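Local coordinates for NAD-dependent aldehyde dehydrogenase (Sinorhizobium meliloti, PDB 3U4J), which probably oxidises aldehydes with NAD or NADP as the electron acceptor, as a member of the aldehyde dehydrogenase family, and binds calcium, at residues Asp14-Ile19 against Asp335-Arg340. Numbering follows the deposited sequence.
With CA (calcium ion), chain E.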
loop_
_atom_site.group_PDB
_atom_site.type_symbol
_atom_site.label_atom_id
_atom_site.label_comp_id
_atom_site.label_asym_id
_atom_site.label_seq_id
_atom_site.Cartn_x
_atom_site.Cartn_y
_atom_site.Cartn_z
ATOM N N ASP A 14 8.705 45.669 27.240
ATOM C CA ASP A 14 8.890 44.233 27.379
ATOM C C ASP A 14 10.386 43.908 27.247
ATOM O O ASP A 14 10.991 44.186 26.219
ATOM C CB ASP A 14 8.101 43.476 26.326
ATOM C CG ASP A 14 7.996 41.997 26.628
ATOM O OD1 ASP A 14 6.863 41.482 26.595
ATOM O OD2 ASP A 14 9.033 41.344 26.888
ATOM N N PRO A 15 10.969 43.290 28.285
ATOM C CA PRO A 15 12.410 42.980 28.306
ATOM C C PRO A 15 12.873 42.088 27.140
ATOM O O PRO A 15 14.052 42.129 26.760
ATOM C CB PRO A 15 12.583 42.215 29.629
ATOM C CG PRO A 15 11.376 42.672 30.494
ATOM C CD PRO A 15 10.267 42.783 29.484
ATOM N N ARG A 16 11.966 41.298 26.567
ATOM C CA ARG A 16 12.314 40.448 25.418
ATOM C C ARG A 16 12.696 41.297 24.200
ATOM O O ARG A 16 13.406 40.826 23.311
ATOM C CB ARG A 16 11.181 39.458 25.086
ATOM C CG ARG A 16 10.974 38.409 26.209
ATOM C CD ARG A 16 9.678 37.668 26.084
ATOM N NE ARG A 16 8.514 38.528 26.282
ATOM C CZ ARG A 16 7.270 38.075 26.183
ATOM N NH1 ARG A 16 7.068 36.789 25.889
ATOM N NH2 ARG A 16 6.242 38.878 26.394
ATOM N N LEU A 17 12.269 42.558 24.181
ATOM C CA LEU A 17 12.693 43.452 23.098
ATOM C C LEU A 17 14.159 43.928 23.242
ATOM O O LEU A 17 14.705 44.559 22.338
ATOM C CB LEU A 17 11.727 44.628 22.954
ATOM C CG LEU A 17 10.283 44.246 22.629
ATOM C CD1 LEU A 17 9.392 45.463 22.733
ATOM C CD2 LEU A 17 10.200 43.646 21.227
ATOM N N ARG A 18 14.805 43.596 24.357
ATOM C CA ARG A 18 16.246 43.902 24.523
ATOM C C ARG A 18 17.110 42.975 23.681
ATOM O O ARG A 18 18.230 43.327 23.309
ATOM C CB ARG A 18 16.689 43.726 25.981
ATOM C CG ARG A 18 15.977 44.617 26.982
ATOM C CD ARG A 18 16.241 44.056 28.371
ATOM N NE ARG A 18 15.578 44.843 29.400
ATOM C CZ ARG A 18 15.685 44.590 30.697
ATOM N NH1 ARG A 18 16.419 43.560 31.131
ATOM N NH2 ARG A 18 15.058 45.372 31.559
ATOM N N ILE A 19 16.600 41.777 23.404
ATOM C CA ILE A 19 17.414 40.733 22.786
ATOM C C ILE A 19 17.869 41.106 21.379
ATOM O O ILE A 19 17.055 41.361 20.502
ATOM C CB ILE A 19 16.683 39.361 22.768
ATOM C CG1 ILE A 19 16.161 39.005 24.199
ATOM C CG2 ILE A 19 17.601 38.270 22.185
ATOM C CD1 ILE A 19 15.271 37.726 24.245
ATOM N N ASP A 335 -0.147 43.374 19.975
ATOM C CA ASP A 335 1.151 42.983 20.499
ATOM C C ASP A 335 1.411 41.464 20.424
ATOM O O ASP A 335 0.849 40.708 21.220
ATOM C CB ASP A 335 1.271 43.445 21.953
ATOM C CG ASP A 335 2.700 43.289 22.508
ATOM O OD1 ASP A 335 3.596 42.769 21.786
ATOM O OD2 ASP A 335 2.920 43.684 23.673
ATOM N N PRO A 336 2.276 41.028 19.485
ATOM C CA PRO A 336 2.559 39.588 19.389
ATOM C C PRO A 336 3.141 38.970 20.658
ATOM O O PRO A 336 3.037 37.762 20.838
ATOM C CB PRO A 336 3.527 39.478 18.208
ATOM C CG PRO A 336 3.287 40.749 17.390
ATOM C CD PRO A 336 2.957 41.799 18.426
ATOM N N LEU A 337 3.723 39.779 21.546
ATOM C CA LEU A 337 4.359 39.257 22.758
ATOM C C LEU A 337 3.370 39.061 23.890
ATOM O O LEU A 337 3.719 38.473 24.917
ATOM C CB LEU A 337 5.492 40.181 23.232
ATOM C CG LEU A 337 6.685 40.275 22.277
ATOM C CD1 LEU A 337 7.778 41.153 22.892
ATOM C CD2 LEU A 337 7.221 38.859 21.986
ATOM N N ASN A 338 2.143 39.564 23.713
ATOM C CA ASN A 338 1.105 39.365 24.735
ATOM C C ASN A 338 0.436 38.002 24.581
ATOM O O ASN A 338 0.021 37.634 23.487
ATOM C CB ASN A 338 0.059 40.475 24.653
ATOM C CG ASN A 338 -0.764 40.579 25.914
ATOM O OD1 ASN A 338 -1.405 39.606 26.330
ATOM N ND2 ASN A 338 -0.764 41.768 26.531
ATOM N N GLU A 339 0.324 37.265 25.679
ATOM C CA GLU A 339 -0.250 35.908 25.671
ATOM C C GLU A 339 -1.733 35.883 25.279
ATOM O O GLU A 339 -2.221 34.864 24.818
ATOM C CB GLU A 339 -0.081 35.240 27.048
ATOM C CG GLU A 339 1.388 34.919 27.416
ATOM C CD GLU A 339 1.971 33.767 26.606
ATOM O OE1 GLU A 339 1.198 32.937 26.042
ATOM O OE2 GLU A 339 3.210 33.672 26.541
ATOM N N ARG A 340 -2.429 37.008 25.459
ATOM C CA ARG A 340 -3.856 37.123 25.117
ATOM C C ARG A 340 -4.096 37.362 23.628
ATOM O O ARG A 340 -5.195 37.130 23.125
ATOM C CB ARG A 340 -4.528 38.256 25.932
ATOM C CG ARG A 340 -4.499 38.039 27.445
ATOM C CD ARG A 340 -5.172 39.186 28.290
ATOM N NE ARG A 340 -5.467 40.442 27.574
ATOM C CZ ARG A 340 -4.832 41.606 27.743
ATOM N NH1 ARG A 340 -3.816 41.741 28.601
ATOM N NH2 ARG A 340 -5.214 42.655 27.040
HETATM CA CA CA E . 15.774 46.182 20.927
HETATM O O HOH W 1 17.948 45.671 21.919
HETATM O O HOH W 2 15.681 44.010 19.792
HETATM O O HOH W 3 15.739 47.374 23.097
#
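Asp14 and Leu337 mark the nearest backbone approach between the 3-10 turn of Asp14-Ile19 and the type I beta turn that opens Asp335-Arg340, their CA atoms 8.2 Å apart, so side chains make most of the contact. Each turn starts with an Asx turn: Asp14 OD2 accepts from the N of Arg16, and Asp335 OD1 from the N of Leu337. The single hydrogen bond between the segments runs from Arg16 NH2 to Leu337 O (3.0 Å). It is bent, 139° at the hydrogen, and the carbonyl oxygen lies 28° out of the guanidinium plane. Arg16 is better aligned with Asp14, which it grips side-on in a salt bridge, NH2 to OD1 at 2.7 Å and NE to OD2 at 2.9 Å. With its chain bent at chi3 (-66°), Arg16 folds back onto this carboxylate, and the two-bonded grip fixes the rotation of the guanidinium. Leu337 lies over one face of that group, with CD2 4.3 Å above the plane and CB 3.5 Å from NH2. On the other branch, Leu337 CD1 packs against the Asp14 carboxylate and meets Leu17 CD2 at 3.9 Å. A leucine in place of Arg16 would probably leave the Asp14 carboxylate without its counter-charge, held by the Asx-turn bond but less restrained, and Leu337 O without this donor. Leu107 of helix 102-113 touches both Arg16 and Leu337, and the side chains of Leu17 and Leu337 both rest on His47. Beyond the contact, Leu17 O binds a calcium ion at 2.4 Å together with Glu50 and three waters. Peripheral loop-to-loop packing thus joins the N-terminal region to the loop between strand 333-334 and helix 349-364, beside a calcium site to which the 3-10 turn contributes a carbonyl.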